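Local coordinates for SCO1 protein homolog (Bacillus subtilis, PDB 1XZO), which is needed to insert copper into the active site of cytochrome c oxidase and may play a role in copper homeostasis or redox signalling, at residues A[11-16]-A[113-118]; A[16-21]-A[105-110]; A[7-12]-A[149-154]. All coordinates share one frame; numbering follows the deposited sequence.

Interaction 1. Residues A[11-16]-A[113-118]; sequences YEVEPF and EEFALK. With CD (cadmium ion), chain D; CD (cadmium ion), chain E.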
loop_
_atom_site.group_PDB
_atom_site.type_symbol
_atom_site.label_atom_id
_atom_site.label_comp_id
_atom_site.label_asym_id
_atom_site.label_seq_id
_atom_site.Cartn_x
_atom_site.Cartn_y
_atom_site.Cartn_z
ATOM N N TYR A 11 -13.085 -7.535 2.994
ATOM C CA TYR A 11 -13.379 -6.249 3.646
ATOM C C TYR A 11 -13.648 -5.184 2.633
ATOM O O TYR A 11 -13.221 -5.239 1.492
ATOM C CB TYR A 11 -12.328 -5.703 4.576
ATOM C CG TYR A 11 -11.651 -6.674 5.525
ATOM C CD1 TYR A 11 -10.270 -6.597 5.691
ATOM C CD2 TYR A 11 -12.366 -7.688 6.242
ATOM C CE1 TYR A 11 -9.603 -7.403 6.570
ATOM C CE2 TYR A 11 -11.639 -8.550 7.139
ATOM C CZ TYR A 11 -10.272 -8.365 7.271
ATOM O OH TYR A 11 -9.453 -9.118 8.087
ATOM N N GLU A 12 -14.498 -4.249 2.992
ATOM C CA GLU A 12 -14.915 -3.207 2.030
ATOM C C GLU A 12 -14.081 -1.971 2.255
ATOM O O GLU A 12 -14.079 -1.399 3.313
ATOM C CB GLU A 12 -16.407 -2.850 2.239
ATOM C CG GLU A 12 -17.357 -3.920 1.722
ATOM C CD GLU A 12 -17.519 -5.157 2.639
ATOM O OE1 GLU A 12 -16.577 -5.526 3.420
ATOM O OE2 GLU A 12 -18.604 -5.798 2.581
ATOM N N VAL A 13 -13.318 -1.579 1.250
ATOM C CA VAL A 13 -12.507 -0.367 1.373
ATOM C C VAL A 13 -13.450 0.856 1.361
ATOM O O VAL A 13 -14.338 0.860 0.579
ATOM C CB VAL A 13 -11.492 -0.218 0.267
ATOM C CG1 VAL A 13 -10.705 1.028 0.441
ATOM C CG2 VAL A 13 -10.440 -1.430 0.347
ATOM N N GLU A 14 -13.258 1.713 2.301
ATOM C CA GLU A 14 -14.113 2.936 2.351
ATOM C C GLU A 14 -13.765 3.852 1.188
ATOM O O GLU A 14 -12.621 3.885 0.707
ATOM C CB GLU A 14 -13.892 3.601 3.655
ATOM C CG GLU A 14 -14.400 2.823 4.836
ATOM C CD GLU A 14 -15.902 2.906 4.966
ATOM O OE1 GLU A 14 -16.397 4.070 5.030
ATOM O OE2 GLU A 14 -16.529 1.816 4.966
ATOM N N PRO A 15 -14.751 4.635 0.714
ATOM C CA PRO A 15 -14.474 5.728 -0.243
ATOM C C PRO A 15 -13.437 6.671 0.303
ATOM O O PRO A 15 -13.318 6.972 1.522
ATOM C CB PRO A 15 -15.882 6.338 -0.486
ATOM C CG PRO A 15 -16.637 5.944 0.675
ATOM C CD PRO A 15 -16.150 4.630 1.190
ATOM N N PHE A 16 -12.525 7.100 -0.580
ATOM C CA PHE A 16 -11.505 8.040 -0.248
ATOM C C PHE A 16 -11.014 8.743 -1.495
ATOM O O PHE A 16 -11.126 8.200 -2.627
ATOM C CB PHE A 16 -10.256 7.383 0.416
ATOM C CG PHE A 16 -9.416 6.526 -0.512
ATOM C CD1 PHE A 16 -9.699 5.176 -0.608
ATOM C CD2 PHE A 16 -8.311 7.041 -1.208
ATOM C CE1 PHE A 16 -8.964 4.360 -1.459
ATOM C CE2 PHE A 16 -7.567 6.244 -2.055
ATOM C CZ PHE A 16 -7.865 4.873 -2.170
ATOM N N GLU A 113 -6.350 7.023 10.400
ATOM C CA GLU A 113 -6.521 5.995 11.437
ATOM C C GLU A 113 -7.847 5.286 11.245
ATOM O O GLU A 113 -7.997 4.024 11.208
ATOM C CB GLU A 113 -6.215 6.584 12.789
ATOM C CG GLU A 113 -4.702 6.831 12.988
ATOM C CD GLU A 113 -4.306 7.217 14.341
ATOM O OE1 GLU A 113 -3.083 7.476 14.508
ATOM O OE2 GLU A 113 -5.197 7.283 15.213
ATOM N N GLU A 114 -8.933 6.064 11.097
ATOM C CA GLU A 114 -10.216 5.494 10.897
ATOM C C GLU A 114 -10.402 4.786 9.586
ATOM O O GLU A 114 -11.013 3.730 9.506
ATOM C CB GLU A 114 -11.229 6.674 10.948
ATOM C CG GLU A 114 -11.777 7.080 12.239
ATOM C CD GLU A 114 -13.267 7.525 12.063
ATOM O OE1 GLU A 114 -13.449 8.722 11.809
ATOM O OE2 GLU A 114 -14.200 6.681 12.122
ATOM N N PHE A 115 -9.768 5.282 8.504
ATOM C CA PHE A 115 -9.857 4.663 7.200
ATOM C C PHE A 115 -9.178 3.291 7.289
ATOM O O PHE A 115 -9.733 2.368 6.806
ATOM C CB PHE A 115 -9.132 5.515 6.114
ATOM C CG PHE A 115 -8.958 4.855 4.838
ATOM C CD1 PHE A 115 -9.940 4.801 3.920
ATOM C CD2 PHE A 115 -7.664 4.302 4.515
ATOM C CE1 PHE A 115 -9.761 4.167 2.777
ATOM C CE2 PHE A 115 -7.449 3.828 3.338
ATOM C CZ PHE A 115 -8.481 3.652 2.430
ATOM N N ALA A 116 -8.018 3.283 7.917
ATOM C CA ALA A 116 -7.238 2.065 8.018
ATOM C C ALA A 116 -7.982 1.013 8.872
ATOM O O ALA A 116 -7.962 -0.173 8.482
ATOM C CB ALA A 116 -5.867 2.338 8.590
ATOM N N LEU A 117 -8.604 1.426 9.984
ATOM C CA LEU A 117 -9.340 0.441 10.848
ATOM C C LEU A 117 -10.529 -0.134 10.123
ATOM O O LEU A 117 -10.770 -1.400 10.062
ATOM C CB LEU A 117 -9.643 1.196 12.125
ATOM C CG LEU A 117 -10.248 0.568 13.396
ATOM C CD1 LEU A 117 -9.963 1.374 14.514
ATOM C CD2 LEU A 117 -11.817 0.508 13.151
ATOM N N LYS A 118 -11.332 0.709 9.475
ATOM C CA LYS A 118 -12.498 0.203 8.716
ATOM C C LYS A 118 -12.233 -0.634 7.498
ATOM O O LYS A 118 -12.808 -1.667 7.313
ATOM C CB LYS A 118 -13.478 1.379 8.316
ATOM C CG LYS A 118 -13.909 2.225 9.549
ATOM C CD LYS A 118 -15.048 3.276 9.150
ATOM C CE LYS A 118 -14.674 4.813 9.252
ATOM N NZ LYS A 118 -15.101 5.814 8.103
HETATM CD CD CD D . -18.634 3.201 4.894
HETATM CD CD CD E . -3.291 7.777 16.666
HETATM O O HOH W 1 -15.271 6.269 5.561
HETATM O O HOH W 2 -4.433 6.865 18.579
#
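E14 OE1 is held from two directions: it binds a cadmium ion at 2.4 Å and accepts a hydrogen bond from a water molecule, which in turn accepts one from K118 NZ. K118 NZ itself stays 3.8 Å from E14 OE1, so water rather than a direct ion pair joins the two charges. E14 OE2 also binds the cadmium ion, making the carboxylate bidentate; the metal probably tempers its negative charge. A bend at chi2 (-76°) turns the carboxylate carbon CD of E14 to the metal. E14 CG packs 3.9 Å from K118 CB, where the two side chains cross at about a right angle. Strand 11-12 is an edge strand of the thioredoxin-like sheet, and the chain leaving it passes beside helix 109-120, which presents F115 to it. With CG anti to the backbone N (chi1 169°), the F115 ring is met by F16 and V13. F115 CE1 lies 3.5 Å from F16 CD1, with the ring planes at 71° in an oblique meeting. E14 O sits at the edge of the F115 ring, near its plane, while V13 CG1 packs against F115 CZ. F75 and F18 also meet the F115 ring, and S119 OG is hydrogen-bonded to E14 N.

Interaction 2. Residues A[16-21]-A[105-110]; sequences FTFQNQ and TGYSQS. With CA (calcium ion), chain J; CA (calcium ion), chain G.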
loop_
_atom_site.group_PDB
_atom_site.type_symbol
_atom_site.label_atom_id
_atom_site.label_comp_id
_atom_site.label_asym_id
_atom_site.label_seq_id
_atom_site.Cartn_x
_atom_site.Cartn_y
_atom_site.Cartn_z
ATOM N N PHE A 16 -12.525 7.100 -0.580
ATOM C CA PHE A 16 -11.505 8.040 -0.248
ATOM C C PHE A 16 -11.014 8.743 -1.495
ATOM O O PHE A 16 -11.126 8.200 -2.627
ATOM C CB PHE A 16 -10.256 7.383 0.416
ATOM C CG PHE A 16 -9.416 6.526 -0.512
ATOM C CD1 PHE A 16 -9.699 5.176 -0.608
ATOM C CD2 PHE A 16 -8.311 7.041 -1.208
ATOM C CE1 PHE A 16 -8.964 4.360 -1.459
ATOM C CE2 PHE A 16 -7.567 6.244 -2.055
ATOM C CZ PHE A 16 -7.865 4.873 -2.170
ATOM N N THR A 17 -10.554 9.931 -1.225
ATOM C CA THR A 17 -9.755 10.780 -2.173
ATOM C C THR A 17 -8.667 11.446 -1.447
ATOM O O THR A 17 -8.840 12.258 -0.537
ATOM C CB THR A 17 -10.582 11.867 -2.993
ATOM O OG1 THR A 17 -11.580 11.293 -3.766
ATOM C CG2 THR A 17 -9.641 12.519 -3.974
ATOM N N PHE A 18 -7.408 11.014 -1.731
ATOM C CA PHE A 18 -6.245 11.478 -1.107
ATOM C C PHE A 18 -5.398 12.118 -2.254
ATOM O O PHE A 18 -5.794 11.988 -3.414
ATOM C CB PHE A 18 -5.542 10.230 -0.530
ATOM C CG PHE A 18 -6.293 9.609 0.634
ATOM C CD1 PHE A 18 -6.016 8.295 1.045
ATOM C CD2 PHE A 18 -7.230 10.367 1.380
ATOM C CE1 PHE A 18 -6.642 7.758 2.125
ATOM C CE2 PHE A 18 -7.873 9.819 2.524
ATOM C CZ PHE A 18 -7.533 8.543 2.960
ATOM N N GLN A 19 -4.261 12.668 -1.924
ATOM C CA GLN A 19 -3.340 13.250 -2.933
ATOM C C GLN A 19 -2.054 12.452 -2.999
ATOM O O GLN A 19 -1.498 12.095 -1.942
ATOM C CB GLN A 19 -3.024 14.706 -2.638
ATOM C CG GLN A 19 -4.254 15.617 -2.842
ATOM C CD GLN A 19 -4.131 16.954 -2.039
ATOM O OE1 GLN A 19 -3.413 17.022 -1.013
ATOM N NE2 GLN A 19 -4.846 17.979 -2.474
ATOM N N ASN A 20 -1.553 12.290 -4.219
ATOM C CA ASN A 20 -0.239 11.567 -4.399
ATOM C C ASN A 20 0.963 12.496 -4.291
ATOM O O ASN A 20 0.909 13.664 -3.841
ATOM C CB ASN A 20 -0.331 10.657 -5.619
ATOM C CG ASN A 20 -0.089 11.439 -6.933
ATOM O OD1 ASN A 20 0.146 12.684 -6.904
ATOM N ND2 ASN A 20 -0.249 10.770 -8.035
ATOM N N GLN A 21 2.177 11.917 -4.498
ATOM C CA GLN A 21 3.387 12.663 -4.307
ATOM C C GLN A 21 3.507 13.841 -5.314
ATOM O O GLN A 21 4.331 14.661 -5.120
ATOM C CB GLN A 21 4.613 11.708 -4.589
ATOM C CG GLN A 21 4.713 11.090 -6.007
ATOM C CD GLN A 21 3.702 10.086 -6.410
ATOM O OE1 GLN A 21 3.449 9.899 -7.590
ATOM N NE2 GLN A 21 3.083 9.389 -5.414
ATOM N N THR A 105 -1.086 11.178 0.662
ATOM C CA THR A 105 -1.194 12.024 1.857
ATOM C C THR A 105 -2.457 12.883 1.561
ATOM O O THR A 105 -3.299 12.511 0.703
ATOM C CB THR A 105 0.041 12.943 2.267
ATOM O OG1 THR A 105 0.455 13.635 1.023
ATOM C CG2 THR A 105 1.275 12.089 2.584
ATOM N N GLY A 106 -2.562 13.933 2.324
ATOM C CA GLY A 106 -3.633 14.909 2.193
ATOM C C GLY A 106 -4.847 14.543 3.017
ATOM O O GLY A 106 -5.982 14.397 2.479
ATOM N N TYR A 107 -4.555 14.438 4.300
ATOM C CA TYR A 107 -5.489 13.971 5.315
ATOM C C TYR A 107 -4.905 14.171 6.681
ATOM O O TYR A 107 -3.719 14.314 6.896
ATOM C CB TYR A 107 -6.042 12.590 5.076
ATOM C CG TYR A 107 -4.943 11.514 4.780
ATOM C CD1 TYR A 107 -4.103 11.081 5.776
ATOM C CD2 TYR A 107 -4.809 11.057 3.533
ATOM C CE1 TYR A 107 -3.115 10.103 5.537
ATOM C CE2 TYR A 107 -3.756 10.131 3.221
ATOM C CZ TYR A 107 -2.977 9.638 4.241
ATOM O OH TYR A 107 -2.048 8.640 3.932
ATOM N N SER A 108 -5.777 14.211 7.696
ATOM C CA SER A 108 -5.347 14.294 9.066
ATOM C C SER A 108 -5.045 12.920 9.606
ATOM O O SER A 108 -5.492 11.948 9.025
ATOM C CB SER A 108 -6.457 14.911 9.928
ATOM O OG SER A 108 -7.476 13.994 10.082
ATOM N N GLN A 109 -4.365 12.875 10.730
ATOM C CA GLN A 109 -4.085 11.631 11.463
ATOM C C GLN A 109 -5.377 10.861 11.816
ATOM O O GLN A 109 -5.534 9.653 11.571
ATOM C CB GLN A 109 -3.266 11.882 12.677
ATOM C CG GLN A 109 -2.683 10.566 13.313
ATOM C CD GLN A 109 -1.580 9.920 12.458
ATOM O OE1 GLN A 109 -1.459 8.617 12.354
ATOM N NE2 GLN A 109 -0.769 10.812 11.816
ATOM N N SER A 110 -6.373 11.589 12.297
ATOM C CA SER A 110 -7.660 10.970 12.552
ATOM C C SER A 110 -8.257 10.319 11.397
ATOM O O SER A 110 -8.893 9.267 11.541
ATOM C CB SER A 110 -8.671 12.014 13.091
ATOM O OG SER A 110 -8.240 12.516 14.340
HETATM CA CA CA J . -7.703 14.942 0.503
HETATM CA CA CA G . -9.926 13.782 0.808
HETATM O O HOH W 3 -8.654 13.271 2.745
HETATM O O HOH W 4 -9.215 15.290 -1.267
HETATM O O HOH W 5 -11.508 13.403 3.062
#
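F18 and Y107 meet edge-to-face, the edge of the tyrosine ring directed at the face of the phenylalanine. The planes are inclined at 51° and the centroids are 4.3 Å apart. Y107 CD2 comes closest, 3.3 Å from F18 CD2 and displaced toward the rim of that ring, while Y107 CE2 reaches across to F18 CG and CD1. The opposite face of F18 carries CD2 of F16, so the ring is sandwiched. With its first torsion between the backbone N and carbonyl carbon (chi1 50°), Y107 CG comes 4.1 Å from F18 CE2; the phenol OH is hydrogen-bonded to S76 O. Beside the rings, Q19 and T105 form a single antiparallel bridge of the hydrogen-bonded kind, linking the hairpin of strands 17-19 and 25-27 to the end of strand 101-104, an edge strand of the thioredoxin-like sheet. Q19 N donates to T105 O at 2.8 Å, and T105 N returns a bond of equal length to Q19 O. G106 O and T17 O each face a modelled calcium position, but the two positions are too close together to be filled at once and are probably alternatives. A water modelled on the ion at T17 O appears to donate to G106 O.

Interaction 3. Residues A[7-12]-A[149-154]; sequences DPLNYE and LKDYNG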
loop_
_atom_site.group_PDB
_atom_site.type_symbol
_atom_site.label_atom_id
_atom_site.label_comp_id
_atom_site.label_asym_id
_atom_site.label_seq_id
_atom_site.Cartn_x
_atom_site.Cartn_y
_atom_site.Cartn_z
ATOM N N ASP A 7 -9.606 -18.084 0.963
ATOM C CA ASP A 7 -10.673 -17.666 1.861
ATOM C C ASP A 7 -10.564 -16.128 1.906
ATOM O O ASP A 7 -9.900 -15.609 2.805
ATOM C CB ASP A 7 -10.486 -18.263 3.255
ATOM C CG ASP A 7 -10.278 -19.773 3.212
ATOM O OD1 ASP A 7 -9.362 -20.299 3.911
ATOM O OD2 ASP A 7 -10.961 -20.479 2.457
ATOM N N PRO A 8 -11.145 -15.439 0.918
ATOM C CA PRO A 8 -10.968 -13.984 0.804
ATOM C C PRO A 8 -11.590 -13.230 1.957
ATOM O O PRO A 8 -12.642 -13.617 2.498
ATOM C CB PRO A 8 -11.636 -13.658 -0.541
ATOM C CG PRO A 8 -12.612 -14.729 -0.776
ATOM C CD PRO A 8 -11.986 -15.920 -0.188
ATOM N N LEU A 9 -10.882 -12.187 2.385
ATOM C CA LEU A 9 -11.169 -11.448 3.590
ATOM C C LEU A 9 -12.469 -10.697 3.415
ATOM O O LEU A 9 -13.234 -10.591 4.337
ATOM C CB LEU A 9 -10.075 -10.456 3.872
ATOM C CG LEU A 9 -8.721 -11.050 4.333
ATOM C CD1 LEU A 9 -7.794 -9.946 4.561
ATOM C CD2 LEU A 9 -8.974 -11.810 5.601
ATOM N N ASN A 10 -12.655 -10.260 2.192
ATOM C CA ASN A 10 -13.823 -9.537 1.734
ATOM C C ASN A 10 -14.099 -8.260 2.518
ATOM O O ASN A 10 -15.266 -7.870 2.596
ATOM C CB ASN A 10 -15.068 -10.472 1.683
ATOM C CG ASN A 10 -15.075 -11.431 0.453
ATOM O OD1 ASN A 10 -15.848 -12.417 0.427
ATOM N ND2 ASN A 10 -14.215 -11.170 -0.542
ATOM N N TYR A 11 -13.085 -7.535 2.994
ATOM C CA TYR A 11 -13.379 -6.249 3.646
ATOM C C TYR A 11 -13.648 -5.184 2.633
ATOM O O TYR A 11 -13.221 -5.239 1.492
ATOM C CB TYR A 11 -12.328 -5.703 4.576
ATOM C CG TYR A 11 -11.651 -6.674 5.525
ATOM C CD1 TYR A 11 -10.270 -6.597 5.691
ATOM C CD2 TYR A 11 -12.366 -7.688 6.242
ATOM C CE1 TYR A 11 -9.603 -7.403 6.570
ATOM C CE2 TYR A 11 -11.639 -8.550 7.139
ATOM C CZ TYR A 11 -10.272 -8.365 7.271
ATOM O OH TYR A 11 -9.453 -9.118 8.087
ATOM N N GLU A 12 -14.498 -4.249 2.992
ATOM C CA GLU A 12 -14.915 -3.207 2.030
ATOM C C GLU A 12 -14.081 -1.971 2.255
ATOM O O GLU A 12 -14.079 -1.399 3.313
ATOM C CB GLU A 12 -16.407 -2.850 2.239
ATOM C CG GLU A 12 -17.357 -3.920 1.722
ATOM C CD GLU A 12 -17.519 -5.157 2.639
ATOM O OE1 GLU A 12 -16.577 -5.526 3.420
ATOM O OE2 GLU A 12 -18.604 -5.798 2.581
ATOM N N LEU A 149 -8.984 -8.701 -0.306
ATOM C CA LEU A 149 -9.082 -10.142 -0.520
ATOM C C LEU A 149 -8.085 -10.943 0.322
ATOM O O LEU A 149 -8.463 -11.993 0.825
ATOM C CB LEU A 149 -8.802 -10.444 -1.954
ATOM C CG LEU A 149 -9.624 -9.706 -2.952
ATOM C CD1 LEU A 149 -9.076 -10.079 -4.313
ATOM C CD2 LEU A 149 -11.079 -10.088 -2.788
ATOM N N LYS A 150 -6.911 -10.368 0.596
ATOM C CA LYS A 150 -5.819 -11.021 1.288
ATOM C C LYS A 150 -4.897 -10.032 1.949
ATOM O O LYS A 150 -4.743 -8.870 1.486
ATOM C CB LYS A 150 -5.030 -11.936 0.282
ATOM C CG LYS A 150 -4.905 -13.372 0.740
ATOM C CD LYS A 150 -5.972 -14.249 0.095
ATOM C CE LYS A 150 -6.561 -15.247 1.089
ATOM N NZ LYS A 150 -5.601 -16.326 1.548
ATOM N N ASP A 151 -4.221 -10.498 3.005
ATOM C CA ASP A 151 -3.151 -9.805 3.664
ATOM C C ASP A 151 -1.915 -10.708 3.739
ATOM O O ASP A 151 -2.022 -11.965 3.651
ATOM C CB ASP A 151 -3.480 -9.320 5.054
ATOM C CG ASP A 151 -3.801 -10.433 6.048
ATOM O OD1 ASP A 151 -4.583 -11.362 5.748
ATOM O OD2 ASP A 151 -3.259 -10.468 7.156
ATOM N N TYR A 152 -0.774 -10.045 3.808
ATOM C CA TYR A 152 0.511 -10.720 3.832
ATOM C C TYR A 152 1.462 -9.970 4.676
ATOM O O TYR A 152 1.315 -8.764 4.955
ATOM C CB TYR A 152 1.067 -10.845 2.431
ATOM C CG TYR A 152 0.144 -11.219 1.359
ATOM C CD1 TYR A 152 -0.121 -12.533 1.017
ATOM C CD2 TYR A 152 -0.558 -10.228 0.632
ATOM C CE1 TYR A 152 -0.870 -12.847 -0.033
ATOM C CE2 TYR A 152 -1.382 -10.550 -0.357
ATOM C CZ TYR A 152 -1.568 -11.833 -0.723
ATOM O OH TYR A 152 -2.411 -12.154 -1.706
ATOM N N ASN A 153 2.519 -10.680 5.116
ATOM C CA ASN A 153 3.494 -10.060 5.976
ATOM C C ASN A 153 4.422 -9.185 5.105
ATOM O O ASN A 153 5.004 -9.687 4.157
ATOM C CB ASN A 153 4.276 -11.161 6.688
ATOM C CG ASN A 153 5.033 -10.679 7.871
ATOM O OD1 ASN A 153 5.182 -11.447 8.869
ATOM N ND2 ASN A 153 5.589 -9.489 7.818
ATOM N N GLY A 154 4.421 -7.862 5.336
ATOM C CA GLY A 154 5.337 -6.937 4.659
ATOM C C GLY A 154 6.636 -6.642 5.417
ATOM O O GLY A 154 7.465 -5.867 5.003
#
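L9 lies over the backbone of L149 and K150 and extends to D151. Its CG is anti to its own carbonyl carbon (chi1 -71°), which sets L9 CG 3.6 Å from L149 O, and the extended chi2 carries L9 CD1 onward to D151 OD1 at 3.7 Å. The leucine and aspartate side chains cross at about a right angle. L149 O is the polar focus. L9 N donates to L149 O at 2.9 Å with an N-H...O angle of 160°, approaching from above the carbonyl plane, and P8 CA adds a CA-H...O contact of 3.2 Å to L149 O. The L149 side chain starts away from residues 7-12, yet L149 CD2 comes 4.0 Å from N10 ND2 and lies near P8 CB; A170 of helix 160-170 also packs on this leucine. The K150 chain is bent, and its chi3 (-139°) brings K150 CE to 3.8 Å from D7 O. K150 NZ stays 6.0 Å from D7 OD1, too far for an ion pair. N10 and Y11 both face V148, a G1 bulge where edge strand 11-12 begins. A classic beta bulge likewise puts an extra residue into the pairing of strand 147-153 with strand 138-142, L149 and K150 both lying opposite L141, within the mixed sheet of the thioredoxin-like fold.

Overall arrangement
Interactions 1 and 3 both use strand 11-12, sharing Y11 and E12, and their centres lie about 13 Å apart: residues 7-12 meet strand 147-153, then the chain turns to helix 109-120. F16 continues the path into interaction 2, whose centre is about 12 Å from that of interaction 1. There F115 CE2 approaches F18 CE1 at 4.2 Å, so the aromatic groups of the two contacts touch. Interactions 2 and 3 stand about 22 Å apart, with no direct touch between them. The cadmium and calcium ions bound here are distinct from the copper site inferred by similarity; its H135 side chain lies about 12 Å from that of D151 in interaction 3.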